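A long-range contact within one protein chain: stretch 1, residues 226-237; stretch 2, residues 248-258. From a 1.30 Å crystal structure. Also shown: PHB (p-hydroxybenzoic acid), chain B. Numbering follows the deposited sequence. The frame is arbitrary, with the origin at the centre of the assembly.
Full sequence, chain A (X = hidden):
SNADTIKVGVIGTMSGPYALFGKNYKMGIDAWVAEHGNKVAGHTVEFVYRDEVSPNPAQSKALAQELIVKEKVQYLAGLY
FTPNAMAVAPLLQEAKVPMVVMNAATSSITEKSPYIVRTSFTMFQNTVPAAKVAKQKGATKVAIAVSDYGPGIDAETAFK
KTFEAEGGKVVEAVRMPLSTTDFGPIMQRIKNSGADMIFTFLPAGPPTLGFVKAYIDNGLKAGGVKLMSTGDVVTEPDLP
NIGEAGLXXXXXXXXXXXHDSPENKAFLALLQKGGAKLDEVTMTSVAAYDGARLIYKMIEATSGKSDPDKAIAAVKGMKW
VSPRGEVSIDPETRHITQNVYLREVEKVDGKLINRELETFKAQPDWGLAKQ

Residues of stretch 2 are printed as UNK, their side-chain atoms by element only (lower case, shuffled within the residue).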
# COMPACT_ATOMS: atom_id res chain seq x y z
N LYS A 226 6.52 -16.00 -16.93
CA LYS A 226 5.48 -15.02 -16.64
C LYS A 226 5.81 -14.29 -15.33
O LYS A 226 6.51 -14.82 -14.47
CB LYS A 226 4.10 -15.68 -16.54
CG LYS A 226 3.70 -16.39 -17.81
CD LYS A 226 2.37 -17.09 -17.61
CE LYS A 226 1.88 -17.74 -18.91
NZ LYS A 226 0.44 -18.09 -18.82
N LEU A 227 5.34 -13.05 -15.21
CA LEU A 227 5.52 -12.31 -13.98
C LEU A 227 4.20 -12.09 -13.28
O LEU A 227 3.24 -11.51 -13.87
CB LEU A 227 6.16 -10.96 -14.27
CG LEU A 227 6.46 -10.06 -13.06
CD1 LEU A 227 7.42 -10.76 -12.13
CD2 LEU A 227 7.08 -8.72 -13.47
N MSE A 228 4.14 -12.55 -12.02
CA MSE A 228 3.04 -12.24 -11.10
C MSE A 228 3.66 -11.38 -10.00
O MSE A 228 4.74 -11.67 -9.46
CB MSE A 228 2.45 -13.51 -10.49
CG MSE A 228 1.36 -13.29 -9.40
SE MSE A 228 -0.23 -12.36 -10.08
CE MSE A 228 -0.75 -13.73 -11.07
N SER A 229 3.00 -10.29 -9.70
CA SER A 229 3.50 -9.41 -8.67
C SER A 229 2.35 -8.94 -7.82
O SER A 229 1.19 -9.08 -8.20
CB SER A 229 4.22 -8.21 -9.30
OG SER A 229 3.34 -7.40 -10.03
N THR A 230 2.64 -8.33 -6.67
CA THR A 230 1.65 -7.47 -6.06
C THR A 230 1.71 -6.14 -6.85
O THR A 230 2.69 -5.81 -7.57
CB THR A 230 1.89 -7.28 -4.58
OG1 THR A 230 3.21 -6.73 -4.39
CG2 THR A 230 1.77 -8.60 -3.82
N GLY A 231 0.67 -5.35 -6.68
CA GLY A 231 0.55 -4.09 -7.45
C GLY A 231 1.61 -3.06 -7.11
O GLY A 231 1.80 -2.12 -7.87
N ASP A 232 2.35 -3.26 -6.02
CA ASP A 232 3.50 -2.41 -5.70
C ASP A 232 4.47 -2.33 -6.87
O ASP A 232 5.19 -1.34 -6.99
CB ASP A 232 4.22 -3.02 -4.50
CG ASP A 232 3.25 -3.23 -3.36
OD1 ASP A 232 2.96 -2.27 -2.64
OD2 ASP A 232 2.73 -4.36 -3.25
N VAL A 233 4.52 -3.38 -7.67
CA VAL A 233 5.57 -3.51 -8.68
C VAL A 233 5.22 -2.81 -9.99
O VAL A 233 6.10 -2.60 -10.83
CB VAL A 233 5.90 -5.01 -8.85
CG1 VAL A 233 6.97 -5.24 -9.91
CG2 VAL A 233 6.31 -5.63 -7.50
N VAL A 234 3.94 -2.41 -10.16
CA VAL A 234 3.45 -1.84 -11.41
C VAL A 234 2.58 -0.62 -11.15
O VAL A 234 1.59 -0.38 -11.80
CB VAL A 234 2.74 -2.87 -12.29
CG1 VAL A 234 3.74 -3.85 -12.89
CG2 VAL A 234 1.66 -3.60 -11.50
N THR A 235 3.00 0.22 -10.22
CA THR A 235 2.24 1.44 -9.95
C THR A 235 2.10 2.30 -11.19
O THR A 235 3.01 2.41 -12.02
CB THR A 235 2.74 2.25 -8.76
OG1 THR A 235 4.06 2.70 -9.01
CG2 THR A 235 2.69 1.41 -7.48
N GLU A 236 0.93 2.94 -11.32
CA GLU A 236 0.55 3.59 -12.56
C GLU A 236 1.58 4.60 -13.06
O GLU A 236 1.83 4.65 -14.27
CB GLU A 236 -0.87 4.17 -12.46
CG GLU A 236 -1.94 3.09 -12.56
CD GLU A 236 -2.28 2.45 -11.22
OE1 GLU A 236 -1.60 2.70 -10.15
OE2 GLU A 236 -3.24 1.67 -11.21
N PRO A 237 2.14 5.47 -12.17
CA PRO A 237 3.08 6.47 -12.73
C PRO A 237 4.33 5.88 -13.34
O PRO A 237 4.99 6.56 -14.13
CB PRO A 237 3.40 7.35 -11.53
CG PRO A 237 2.15 7.20 -10.67
CD PRO A 237 1.80 5.74 -10.77
N UNK A 248 0.93 -7.05 -20.46
CA UNK A 248 0.73 -8.42 -20.06
C UNK A 248 1.18 -8.77 -18.67
O UNK A 248 0.81 -9.83 -18.17
N UNK A 249 1.93 -7.89 -17.99
CA UNK A 249 2.37 -8.23 -16.63
C UNK A 249 1.11 -8.30 -15.73
O UNK A 249 0.26 -7.39 -15.74
c UNK A 249 3.35 -7.18 -16.08
c UNK A 249 3.55 -7.34 -14.56
c UNK A 249 4.70 -7.32 -16.85
c UNK A 249 5.65 -6.15 -16.60
N UNK A 250 1.03 -9.35 -14.92
CA UNK A 250 -0.08 -9.59 -14.02
C UNK A 250 0.26 -9.11 -12.60
O UNK A 250 1.41 -9.28 -12.12
c UNK A 250 -0.82 -11.70 -15.28
c UNK A 250 -0.90 -13.22 -15.18
c UNK A 250 -2.15 -11.11 -15.74
c UNK A 250 -0.40 -11.09 -13.94
N UNK A 251 -0.73 -8.55 -11.91
CA UNK A 251 -0.53 -8.19 -10.51
C UNK A 251 -1.82 -8.30 -9.76
O UNK A 251 -2.90 -8.13 -10.34
o UNK A 251 -0.87 -5.79 -10.94
c UNK A 251 0.03 -6.76 -10.41
N UNK A 252 -1.74 -8.48 -8.44
CA UNK A 252 -2.90 -8.41 -7.58
C UNK A 252 -2.77 -7.18 -6.69
O UNK A 252 -1.71 -6.89 -6.13
c UNK A 252 -3.10 -9.69 -6.76
c UNK A 252 -3.56 -10.84 -7.67
o UNK A 252 -1.86 -9.99 -6.12
N UNK A 253 -3.86 -6.45 -6.52
CA UNK A 253 -3.81 -5.26 -5.71
C UNK A 253 -5.20 -4.78 -5.39
O UNK A 253 -6.19 -5.08 -6.11
c UNK A 253 -0.37 -3.06 -3.89
c UNK A 253 -2.16 -3.25 -5.58
o UNK A 253 0.78 -0.93 -3.66
c UNK A 253 -1.33 -3.82 -4.57
c UNK A 253 -0.19 -1.71 -4.27
c UNK A 253 -3.09 -4.11 -6.42
c UNK A 253 -1.96 -1.88 -5.88
c UNK A 253 -0.98 -1.13 -5.25
N UNK A 254 -5.29 -3.99 -4.33
CA UNK A 254 -6.55 -3.45 -3.81
C UNK A 254 -7.01 -2.17 -4.51
O UNK A 254 -8.13 -1.73 -4.29
n UNK A 254 -3.96 -0.49 -1.73
c UNK A 254 -5.26 -0.94 -1.67
c UNK A 254 -5.25 -2.27 -2.05
n UNK A 254 -3.94 -2.59 -2.36
c UNK A 254 -3.18 -1.50 -2.17
c UNK A 254 -6.38 -3.20 -2.29
N UNK A 255 -6.16 -1.55 -5.31
CA UNK A 255 -6.54 -0.31 -5.98
C UNK A 255 -5.89 -0.22 -7.34
O UNK A 255 -4.68 -0.43 -7.46
c UNK A 255 -6.15 4.31 -7.04
c UNK A 255 -5.70 3.15 -6.39
c UNK A 255 -8.42 3.64 -6.69
c UNK A 255 -6.62 2.24 -5.84
c UNK A 255 -6.17 0.96 -5.14
o UNK A 255 -7.92 5.65 -7.90
c UNK A 255 -7.50 4.52 -7.22
c UNK A 255 -7.98 2.50 -6.02
N UNK A 256 -6.68 0.21 -8.32
CA UNK A 256 -6.18 0.63 -9.64
C UNK A 256 -6.78 1.99 -9.97
O UNK A 256 -7.97 2.21 -9.74
c UNK A 256 -6.53 -0.37 -10.75
N UNK A 257 -5.97 2.88 -10.54
CA UNK A 257 -6.47 4.19 -10.96
C UNK A 257 -7.61 4.00 -11.97
O UNK A 257 -8.55 4.80 -12.02
c UNK A 257 -5.34 5.03 -11.55
c UNK A 257 -4.30 5.29 -10.47
c UNK A 257 -5.85 6.33 -12.15
N UNK A 258 -7.56 2.91 -12.74
CA UNK A 258 -8.59 2.60 -13.74
C UNK A 258 -9.86 2.00 -13.13
O UNK A 258 -10.81 1.68 -13.88
o UNK A 258 -7.89 0.34 -14.11
c UNK A 258 -8.04 1.61 -14.74
C1' PHB B . 6.39 -1.31 3.41
O1' PHB B . 5.58 -1.85 4.18
O2' PHB B . 7.58 -0.99 3.76
C1 PHB B . 5.96 -1.08 1.99
C2 PHB B . 4.95 -1.89 1.42
C3 PHB B . 4.59 -1.71 0.11
C4 PHB B . 5.23 -0.77 -0.68
C5 PHB B . 6.22 0.02 -0.14
C6 PHB B . 6.61 -0.13 1.19
O4 PHB B . 4.94 -0.60 -1.98
O HOH W 1 -4.77 1.50 -13.61
O HOH W 2 -2.21 1.13 -7.76

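Position 248 has backbone atoms and no side-chain atom. Its phi/psi of 94/-11° would jam a CB against the preceding carbonyl oxygen, so it is Gly248. Position 249 carries four carbons, forked at the first, one arm two carbons long; one of them lies 3.9 Å from both Leu227 CD2 and Val234 CG1, an apolar cluster. This is Ile249, and the atom is CG2.

Position 250 also has four carbons, but forked at the second, and its CB is 3.9 Å from Met228 CE, the end of a selenomethionine: Leu250. Leu250 N donates to Leu227 O (3.3 Å), and Leu250 O accepts from Ser229 N (3.1 Å). Position 251 has one carbon and one oxygen; its CB sits 3.4 Å from Ser229 OG, its side-chain oxygen 3.4 Å from Val234 CG2, and its CA 3.0 Å from Ser229 O in a CA-H...O contact. It is Ser251.

At 252 a single carbon carries one oxygen and one carbon, the latter 4.4 Å from Met228 SE: Thr252. Thr252 N donates to Ser229 O (3.0 Å) and Thr252 O accepts from Gly231 N (2.9 Å). Position 253 shows one carbon, then a six-carbon ring bearing an oxygen that donates to Asp232 OD1 at 2.8 Å: Tyr253. Gly231 CA stands 3.5 Å from the centroid of the Tyr253 ring, 16° off its normal, a CH-pi contact over the face; an ideal CB on Gly231 would fall 2.1 Å from Tyr253 CG, a clash.

Position 254 has one carbon and a five-membered ring of three carbons and two nitrogens, without contact to stretch 1: His254. Position 255 has one carbon, then a six-carbon ring bearing one oxygen; its backbone O accepts from water 2, which also donates to Glu236 OE1 (both 2.9 Å). It is Tyr255. Position 256 has one carbon, and its CA is 3.5 Å from Glu236 OE2: Ala256. Position 257 has one carbon carrying two more, one of them 3.6 Å from Glu236 CD, and its N donates to Glu236 OE2 (3.1 Å, 164°): Val257. Position 258, one carbon and one oxygen, is Ser258, whose N donates to water 1 (3.2 Å).

The contact joins two parallel strands at 18°, pairing Met228, Ser229 and Thr230 with Leu250, Ser251 and Thr252. Where strand 226-230 ends, side chains add to this pairing: Asp232 OD1 accepts from Tyr253 OH, on the other strand's last residue, and from PHB O4 (2.7 Å), while Glu236 holds the later loop directly and through water. Together the stretches bury 730 Å².

Stretch 2 (248-258) GILSTYHYAVS
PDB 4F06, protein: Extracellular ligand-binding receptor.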